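Local coordinates for sigma-C capsid protein (Avian reovirus, PDB 2VRS) that attaches the virus to host cells as a homotrimeric fibre and induces apoptosis of the cell, at residues Q84-A89 and T98-V103. Numbering follows the deposited sequence.
Sequences QFRWMA and TIDMTV
Val103 and Phe85 meet on the buried face of an antiparallel strand pair whose two faces illustrate how differently one backbone ladder can be dressed. The valine CB sits over the ring face of Phe85 in a CH-pi contact, 4.1 Å from the ring centroid, and its CG1 methyl lies 3.7 Å from Phe85 CZ. A chi1 of 53° sets Phe85 CG between its own backbone N and carbonyl carbon. The other methyl of Val103, CG2, turns to Trp87, touching CB at 3.8 Å and meeting the indole in its plane, at the CE3 edge. The end of the Trp87 side chain leads away from the partner strand: its NE1 is hydrogen-bonded to the carbonyl of Asp134, and its ring packs edge-to-face with Phe133. Further along this face, Ala89 CB rests against Ile99 CG2 at 4.1 Å.

Strands 81-92 and 98-108 form a beta hairpin in the C-terminal beta-barrel domain of the fibre, and six backbone hydrogen bonds join the two segments. They come in three reciprocal pairs, at Phe85 with Val103, Trp87 with Met101 and Ala89 with Ile99, the residues whose side chains lie on the buried face.

The opposite face, carrying Arg86, Met88, Asp100 and Thr102, is partly exposed and more loosely joined. Arg86 bends at chi2 and chi3 over Thr102, with CD 3.3 Å from OG1, and its side chain crosses that of Asp100 at about a right angle. The edge of the guanidinium meets Asp100 CB, with Arg86 NH1 3.1 Å away, whereas the salt bridge from Arg86 NH2 to Asp100 OD2 is long, 4.0 Å, and the two planar groups are turned 61° apart. Asp100 OD1 instead lies against Met88 CG, while the Met88 thioether leans on Thr98 CB and CG2.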
loop_
_atom_site.group_PDB
_atom_site.type_symbol
_atom_site.label_atom_id
_atom_site.label_comp_id
_atom_site.label_asym_id
_atom_site.label_seq_id
_atom_site.Cartn_x
_atom_site.Cartn_y
_atom_site.Cartn_z
ATOM N N GLN C 84 14.401 9.426 -18.012
ATOM C CA GLN C 84 15.581 8.995 -18.779
ATOM C C GLN C 84 16.663 10.058 -18.529
ATOM O O GLN C 84 16.440 11.263 -18.741
ATOM C CB GLN C 84 15.260 8.918 -20.271
ATOM C CG GLN C 84 14.134 7.943 -20.574
ATOM C CD GLN C 84 13.749 7.994 -22.025
ATOM O OE1 GLN C 84 12.596 8.248 -22.365
ATOM N NE2 GLN C 84 14.722 7.779 -22.895
ATOM N N PHE C 85 17.787 9.618 -17.980
ATOM C CA PHE C 85 18.928 10.507 -17.749
ATOM C C PHE C 85 20.260 9.762 -17.802
ATOM O O PHE C 85 20.304 8.530 -17.903
ATOM C CB PHE C 85 18.734 11.254 -16.425
ATOM C CG PHE C 85 18.449 10.346 -15.239
ATOM C CD1 PHE C 85 19.502 9.795 -14.508
ATOM C CD2 PHE C 85 17.134 10.075 -14.845
ATOM C CE1 PHE C 85 19.234 8.966 -13.395
ATOM C CE2 PHE C 85 16.854 9.247 -13.726
ATOM C CZ PHE C 85 17.907 8.693 -13.017
ATOM N N ARG C 86 21.354 10.512 -17.718
ATOM C CA ARG C 86 22.684 9.932 -17.652
ATOM C C ARG C 86 23.273 10.063 -16.249
ATOM O O ARG C 86 23.093 11.087 -15.576
ATOM C CB ARG C 86 23.582 10.595 -18.716
ATOM C CG ARG C 86 23.043 10.385 -20.146
ATOM C CD ARG C 86 23.404 9.003 -20.654
ATOM N NE ARG C 86 24.622 9.003 -21.470
ATOM C CZ ARG C 86 25.871 8.946 -20.999
ATOM N NH1 ARG C 86 26.107 8.897 -19.689
ATOM N NH2 ARG C 86 26.896 8.944 -21.848
ATOM N N TRP C 87 23.981 9.030 -15.818
ATOM C CA TRP C 87 24.506 9.026 -14.436
ATOM C C TRP C 87 25.945 8.573 -14.476
ATOM O O TRP C 87 26.244 7.483 -14.999
ATOM C CB TRP C 87 23.697 8.030 -13.584
ATOM C CG TRP C 87 23.684 8.309 -12.135
ATOM C CD1 TRP C 87 24.622 8.996 -11.413
ATOM C CD2 TRP C 87 22.678 7.884 -11.202
ATOM N NE1 TRP C 87 24.259 9.033 -10.070
ATOM C CE2 TRP C 87 23.057 8.376 -9.927
ATOM C CE3 TRP C 87 21.466 7.156 -11.328
ATOM C CZ2 TRP C 87 22.275 8.163 -8.775
ATOM C CZ3 TRP C 87 20.683 6.936 -10.166
ATOM C CH2 TRP C 87 21.083 7.451 -8.918
ATOM N N MET C 88 26.857 9.402 -13.962
ATOM C CA MET C 88 28.251 8.966 -13.910
ATOM C C MET C 88 28.421 8.214 -12.609
ATOM O O MET C 88 28.278 8.782 -11.521
ATOM C CB MET C 88 29.231 10.149 -14.004
ATOM C CG MET C 88 30.676 9.678 -14.208
ATOM S SD MET C 88 31.845 10.986 -13.763
ATOM C CE MET C 88 31.482 11.276 -12.016
ATOM N N ALA C 89 28.664 6.917 -12.710
ATOM C CA ALA C 89 28.866 6.128 -11.529
ATOM C C ALA C 89 30.363 6.109 -11.204
ATOM O O ALA C 89 31.204 6.032 -12.102
ATOM C CB ALA C 89 28.411 4.706 -11.786
ATOM N N THR C 98 35.524 5.831 -13.625
ATOM C CA THR C 98 34.103 6.193 -13.649
ATOM C C THR C 98 33.476 5.602 -14.932
ATOM O O THR C 98 34.188 5.226 -15.875
ATOM C CB THR C 98 33.892 7.712 -13.647
ATOM O OG1 THR C 98 34.547 8.281 -14.781
ATOM C CG2 THR C 98 34.466 8.380 -12.387
ATOM N N ILE C 99 32.149 5.488 -14.954
ATOM C CA ILE C 99 31.481 4.939 -16.116
ATOM C C ILE C 99 30.163 5.628 -16.250
ATOM O O ILE C 99 29.443 5.825 -15.267
ATOM C CB ILE C 99 31.351 3.378 -16.070
ATOM C CG1 ILE C 99 30.824 2.825 -17.432
ATOM C CG2 ILE C 99 30.490 2.935 -14.882
ATOM C CD1 ILE C 99 31.059 1.330 -17.606
ATOM N N ASP C 100 29.880 6.052 -17.477
ATOM C CA ASP C 100 28.658 6.756 -17.808
ATOM C C ASP C 100 27.529 5.787 -18.074
ATOM O O ASP C 100 27.574 4.984 -19.026
ATOM C CB ASP C 100 28.888 7.623 -19.046
ATOM C CG ASP C 100 29.628 8.916 -18.719
ATOM O OD1 ASP C 100 29.696 9.332 -17.525
ATOM O OD2 ASP C 100 30.148 9.526 -19.675
ATOM N N MET C 101 26.515 5.863 -17.223
ATOM C CA MET C 101 25.336 5.003 -17.348
ATOM C C MET C 101 24.162 5.729 -17.967
ATOM O O MET C 101 23.797 6.838 -17.567
ATOM C CB MET C 101 24.885 4.496 -15.955
ATOM C CG MET C 101 25.972 3.769 -15.160
ATOM S SD MET C 101 26.745 2.355 -16.004
ATOM C CE MET C 101 25.351 1.191 -15.932
ATOM N N THR C 102 23.529 5.082 -18.946
ATOM C CA THR C 102 22.232 5.530 -19.410
ATOM C C THR C 102 21.151 4.881 -18.540
ATOM O O THR C 102 21.076 3.650 -18.415
ATOM C CB THR C 102 22.060 5.123 -20.884
ATOM O OG1 THR C 102 23.075 5.822 -21.634
ATOM C CG2 THR C 102 20.677 5.454 -21.419
ATOM N N VAL C 103 20.347 5.725 -17.912
ATOM C CA VAL C 103 19.410 5.227 -16.870
ATOM C C VAL C 103 17.978 5.480 -17.295
ATOM O O VAL C 103 17.631 6.582 -17.709
ATOM C CB VAL C 103 19.617 5.919 -15.489
ATOM C CG1 VAL C 103 18.568 5.397 -14.478
ATOM C CG2 VAL C 103 21.062 5.716 -14.960
#